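Local coordinates for protein STM4351 (PDB 2Y7I) that binds arginine with high specificity as a periplasmic solute-binding protein, probably for amino-acid uptake, at residues 17-22 with 160-165; 93-98 with 156-161. One frame throughout, in Å; residues are numbered along the deposited sequence. Where two conformers were deposited one is given.

Contact 1: 17-22 with 160-165. With ARG (arginine), chain C.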
# COMPACT_ATOMS: atom_id res chain seq x y z
N ALA A 17 -12.15 -13.19 -11.42
CA ALA A 17 -10.82 -13.54 -10.91
C ALA A 17 -9.79 -12.64 -11.58
O ALA A 17 -9.93 -12.37 -12.78
CB ALA A 17 -10.50 -15.02 -11.21
N PRO A 18 -8.76 -12.18 -10.84
CA PRO A 18 -8.42 -12.49 -9.44
C PRO A 18 -9.00 -11.52 -8.39
O PRO A 18 -8.61 -11.60 -7.22
CB PRO A 18 -6.89 -12.32 -9.44
CG PRO A 18 -6.69 -11.14 -10.36
CD PRO A 18 -7.75 -11.29 -11.45
N TYR A 19 -9.85 -10.59 -8.81
CA TYR A 19 -10.45 -9.62 -7.90
C TYR A 19 -11.43 -10.32 -6.93
O TYR A 19 -11.29 -10.21 -5.72
CB TYR A 19 -11.18 -8.52 -8.69
CG TYR A 19 -10.28 -7.73 -9.63
CD1 TYR A 19 -9.51 -6.68 -9.16
CD2 TYR A 19 -10.18 -8.07 -10.99
CE1 TYR A 19 -8.67 -5.96 -10.01
CE2 TYR A 19 -9.36 -7.35 -11.84
CZ TYR A 19 -8.61 -6.31 -11.35
OH TYR A 19 -7.79 -5.59 -12.18
N GLU A 20 -12.40 -11.04 -7.49
CA GLU A 20 -13.35 -11.84 -6.71
C GLU A 20 -13.93 -12.92 -7.60
O GLU A 20 -14.28 -12.66 -8.76
CB GLU A 20 -14.50 -10.99 -6.14
CG GLU A 20 -15.16 -10.05 -7.16
CD GLU A 20 -14.55 -8.67 -7.13
OE1 GLU A 20 -14.13 -8.27 -6.03
OE2 GLU A 20 -14.50 -8.00 -8.19
N PHE A 21 -13.98 -14.12 -7.05
CA PHE A 21 -14.47 -15.29 -7.75
C PHE A 21 -14.82 -16.39 -6.75
O PHE A 21 -14.62 -16.22 -5.54
CB PHE A 21 -13.45 -15.77 -8.81
CG PHE A 21 -12.14 -16.26 -8.23
CD1 PHE A 21 -11.14 -15.36 -7.86
CD2 PHE A 21 -11.89 -17.63 -8.12
CE1 PHE A 21 -9.92 -15.81 -7.36
CE2 PHE A 21 -10.68 -18.10 -7.62
CZ PHE A 21 -9.69 -17.18 -7.24
N VAL A 22 -15.35 -17.49 -7.25
CA VAL A 22 -15.84 -18.56 -6.40
C VAL A 22 -14.90 -19.74 -6.56
O VAL A 22 -14.57 -20.13 -7.68
CB VAL A 22 -17.31 -18.95 -6.75
CG1 VAL A 22 -17.85 -19.98 -5.78
CG2 VAL A 22 -18.20 -17.70 -6.71
N ASP A 160 -10.76 -6.05 -17.94
CA ASP A 160 -9.50 -5.65 -17.29
C ASP A 160 -8.39 -6.64 -17.61
O ASP A 160 -8.63 -7.85 -17.66
CB ASP A 160 -9.67 -5.46 -15.77
CG ASP A 160 -10.42 -4.18 -15.41
OD1 ASP A 160 -9.81 -3.10 -15.43
OD2 ASP A 160 -11.62 -4.24 -15.12
N VAL A 161 -7.19 -6.12 -17.82
CA VAL A 161 -6.05 -6.96 -18.20
C VAL A 161 -5.79 -8.10 -17.21
O VAL A 161 -5.50 -9.22 -17.65
CB VAL A 161 -4.76 -6.14 -18.55
CG1 VAL A 161 -4.24 -5.33 -17.36
CG2 VAL A 161 -3.68 -7.05 -19.14
N ALA A 162 -5.92 -7.84 -15.91
CA ALA A 162 -5.70 -8.87 -14.89
C ALA A 162 -6.70 -10.01 -15.02
O ALA A 162 -6.33 -11.19 -14.92
CB ALA A 162 -5.75 -8.25 -13.46
N ALA A 163 -7.96 -9.67 -15.25
CA ALA A 163 -9.03 -10.66 -15.35
C ALA A 163 -8.87 -11.50 -16.61
O ALA A 163 -8.95 -12.73 -16.56
CB ALA A 163 -10.39 -9.98 -15.32
N ILE A 164 -8.63 -10.83 -17.73
CA ILE A 164 -8.43 -11.52 -19.02
C ILE A 164 -7.17 -12.39 -18.94
O ILE A 164 -7.18 -13.57 -19.35
CB ILE A 164 -8.32 -10.49 -20.18
CG1 ILE A 164 -9.61 -9.65 -20.37
CG2 ILE A 164 -7.82 -11.14 -21.48
CD1 ILE A 164 -10.91 -10.38 -20.26
N GLY A 165 -6.10 -11.81 -18.40
CA GLY A 165 -4.83 -12.53 -18.22
C GLY A 165 -5.02 -13.80 -17.43
O GLY A 165 -4.49 -14.86 -17.78
N ARG C . -13.11 -2.42 -13.68
CA ARG C . -14.34 -2.47 -14.53
C ARG C . -15.33 -1.40 -14.06
O ARG C . -16.42 -1.30 -14.61
CB ARG C . -14.99 -3.86 -14.47
CG ARG C . -15.30 -4.36 -13.05
CD ARG C . -16.08 -5.67 -13.05
NE ARG C . -16.06 -6.27 -11.70
CZ ARG C . -16.67 -7.40 -11.35
NH1 ARG C . -17.38 -8.10 -12.24
NH2 ARG C . -16.56 -7.83 -10.11
OXT ARG C . -15.05 -0.65 -13.11
O HOH W 1 -10.88 -13.79 -14.83
O HOH W 2 -6.02 -5.23 -14.31
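This contact crosses the ligand cleft of a two-lobed periplasmic binding protein. Segment 17-22 of one lobe meets the first turn of helix 161-168 of the other, with arginine bound beside the join. The tight part is apolar and small. P18 follows a cis peptide bond, and its ring carbon CD lies 4.2 Å from A162 CB. Y19 reaches across with its ring tip. CG stands anti to its carbonyl carbon (chi1 -60°), and this brings Y19 OH to 3.6 Å from A162 CB. Beside it, the backbone closes in directly: A163 CA lies 3.2 Å from A17 O, a CA-H...O contact with an angle of 150° at the hydrogen. Helix 217-227 adds W226 and F227 against P18, and F227 also touches A162.

The looser part is bridged by water. No direct hydrogen bond joins the two segments. One water donates to A17 O at 2.7 Å and to A163 O at 2.8 Å. Two carbonyl oxygens cannot bond to each other, and the water between them gives a hydrogen to each.

The ligand forms a further bridge. D160 holds its amino end: D160 OD2 accepts from arginine N at 2.8 Å. OD2 is also bonded to Y16 OH and H123 NE2, and the three partners together probably favour a charged carboxylate. The Y19 ring and the D160 carboxylate cross, with their planes 63° apart. E20 holds the guanidinium end. The E20 chain bends at chi2 and puts E20 OE2 2.8 Å from NH2 of the arginine ligand, which donates. The two acids thus grip opposite ends of the ligand from the two lobes. A second water lies 2.8 Å from Y19 OH and accepts the N-H of A162 at the start of the helix.

Contact 2: 93-98 with 156-161. With ARG (arginine), chain C.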
# COMPACT_ATOMS: atom_id res chain seq x y z
N LEU A 93 -6.41 0.04 -14.32
CA LEU A 93 -5.47 -0.23 -15.40
C LEU A 93 -6.12 -0.30 -16.78
O LEU A 93 -7.33 -0.04 -16.92
CB LEU A 93 -4.64 -1.50 -15.11
CG LEU A 93 -3.42 -1.47 -14.18
CD1 LEU A 93 -2.64 -0.14 -14.25
CD2 LEU A 93 -3.81 -1.80 -12.75
N SER A 94 -5.32 -0.62 -17.79
CA SER A 94 -5.78 -0.66 -19.17
C SER A 94 -6.69 -1.85 -19.46
O SER A 94 -6.57 -2.91 -18.83
CB SER A 94 -4.60 -0.64 -20.14
OG SER A 94 -3.93 0.61 -20.08
N ALA A 95 -7.60 -1.67 -20.41
CA ALA A 95 -8.55 -2.69 -20.78
C ALA A 95 -8.03 -3.38 -22.04
O ALA A 95 -7.38 -2.76 -22.87
CB ALA A 95 -9.91 -2.10 -21.00
N VAL A 96 -8.33 -4.67 -22.16
CA VAL A 96 -7.86 -5.46 -23.28
C VAL A 96 -8.98 -6.30 -23.87
O VAL A 96 -9.97 -6.61 -23.19
CB VAL A 96 -6.64 -6.37 -22.89
CG1 VAL A 96 -5.41 -5.54 -22.48
CG2 VAL A 96 -7.01 -7.37 -21.80
N VAL A 97 -8.81 -6.68 -25.14
CA VAL A 97 -9.69 -7.65 -25.77
C VAL A 97 -8.94 -8.97 -25.80
O VAL A 97 -7.73 -8.99 -26.04
CB VAL A 97 -10.06 -7.27 -27.22
CG1 VAL A 97 -11.09 -8.26 -27.79
CG2 VAL A 97 -10.60 -5.85 -27.27
N VAL A 98 -9.64 -10.06 -25.51
CA VAL A 98 -9.11 -11.38 -25.77
C VAL A 98 -9.84 -11.96 -26.98
O VAL A 98 -11.05 -11.86 -27.08
CB VAL A 98 -9.17 -12.31 -24.53
CG1 VAL A 98 -10.62 -12.40 -23.94
CG2 VAL A 98 -8.56 -13.68 -24.84
N GLY A 156 -14.59 -11.57 -29.58
CA GLY A 156 -13.74 -11.14 -28.48
C GLY A 156 -14.50 -10.94 -27.19
O GLY A 156 -15.73 -10.96 -27.16
N VAL A 157 -13.75 -10.78 -26.11
CA VAL A 157 -14.29 -10.40 -24.80
C VAL A 157 -13.37 -9.29 -24.30
O VAL A 157 -12.16 -9.41 -24.40
CB VAL A 157 -14.35 -11.60 -23.82
CG1 VAL A 157 -14.67 -11.11 -22.38
CG2 VAL A 157 -15.44 -12.62 -24.25
N PHE A 158 -13.98 -8.21 -23.82
CA PHE A 158 -13.27 -6.96 -23.49
C PHE A 158 -13.41 -6.71 -21.99
O PHE A 158 -14.53 -6.66 -21.47
CB PHE A 158 -13.91 -5.83 -24.32
CG PHE A 158 -13.31 -4.47 -24.14
CD1 PHE A 158 -11.94 -4.25 -24.30
CD2 PHE A 158 -14.14 -3.38 -23.89
CE1 PHE A 158 -11.39 -2.96 -24.17
CE2 PHE A 158 -13.61 -2.08 -23.77
CZ PHE A 158 -12.23 -1.87 -23.90
N GLY A 159 -12.27 -6.60 -21.29
CA GLY A 159 -12.25 -6.42 -19.84
C GLY A 159 -10.91 -6.00 -19.27
O GLY A 159 -10.00 -5.61 -20.03
N ASP A 160 -10.76 -6.05 -17.94
CA ASP A 160 -9.50 -5.65 -17.29
C ASP A 160 -8.39 -6.64 -17.61
O ASP A 160 -8.63 -7.85 -17.66
CB ASP A 160 -9.67 -5.46 -15.77
CG ASP A 160 -10.42 -4.18 -15.41
OD1 ASP A 160 -9.81 -3.10 -15.43
OD2 ASP A 160 -11.62 -4.24 -15.12
N VAL A 161 -7.19 -6.12 -17.82
CA VAL A 161 -6.05 -6.96 -18.20
C VAL A 161 -5.79 -8.10 -17.21
O VAL A 161 -5.50 -9.22 -17.65
CB VAL A 161 -4.76 -6.14 -18.55
CG1 VAL A 161 -4.24 -5.33 -17.36
CG2 VAL A 161 -3.68 -7.05 -19.14
N ARG C . -13.11 -2.42 -13.68
CA ARG C . -14.34 -2.47 -14.53
C ARG C . -15.33 -1.40 -14.06
O ARG C . -16.42 -1.30 -14.61
CB ARG C . -14.99 -3.86 -14.47
CG ARG C . -15.30 -4.36 -13.05
CD ARG C . -16.08 -5.67 -13.05
NE ARG C . -16.06 -6.27 -11.70
CZ ARG C . -16.67 -7.40 -11.35
NH1 ARG C . -17.38 -8.10 -12.24
NH2 ARG C . -16.56 -7.83 -10.11
OXT ARG C . -15.05 -0.65 -13.11
O HOH W 3 -9.47 -1.09 -13.53
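D160 OD2 is the best-held polar atom here, with three hydrogen-bond partners: the ligand amino N, Y16 OH and H123 NE2. It sits at the end of an antiparallel strand pair inside the mixed five-stranded sheet of one lobe of the binding protein. Strand 156-160 has 114-118 as its other neighbour; strand 95-100 has 174-176.

V157 O takes the shortest hydrogen bond between the strands. V98 N donates to V157 O at 2.8 Å in the carbonyl plane, with an N-H...O angle of 168°. V97 CA lies 3.3 Å from V157 O, a CA-H...O contact. V96 and G159 form another hydrogen-bonded pair. V96 N lies 2.9 Å from G159 O, nearly along the C=O axis, and G159 N returns the bond to V96 O. Past the strand end, V161 N makes a weak bond to S94 O.

V96, V98 and V157 point to one face, toward helices 161-168 and 142-150. There V96 CG2 sits 3.7 Å from V161 CA. V97 and F158 take the other face. F158 CG is anti to its backbone N (chi1 -179°), and the F158 ring end comes obliquely against strand 95-100. F158 CD1 comes 3.6 Å from V97 CG2 and 3.3 Å from V96 O, while F158 CE1 is 3.6 Å from A95 CB. H123 meets this ring edge-to-face. At the ligand end, a water donates to D160 OD1 at 2.8 Å and weakly accepts from L93 N.

In the fold
From the N terminus, residues 17-22 lie in the first lobe. The chain then passes into the second lobe and lays down strand 95-100. It builds strands 114-118 and 135-139 and two helices before strand 156-160 returns beside 95-100, closing the loop of contact 2. Helix 161-168 follows at once and closes the longer loop of contact 1. The shorter loop nests in the longer one, and both end on the same part of the chain, sharing D160 and V161. Contact 2 is built within one lobe; contact 1 joins the two lobes. I164 connects them, packing from the helix on V96 and V98.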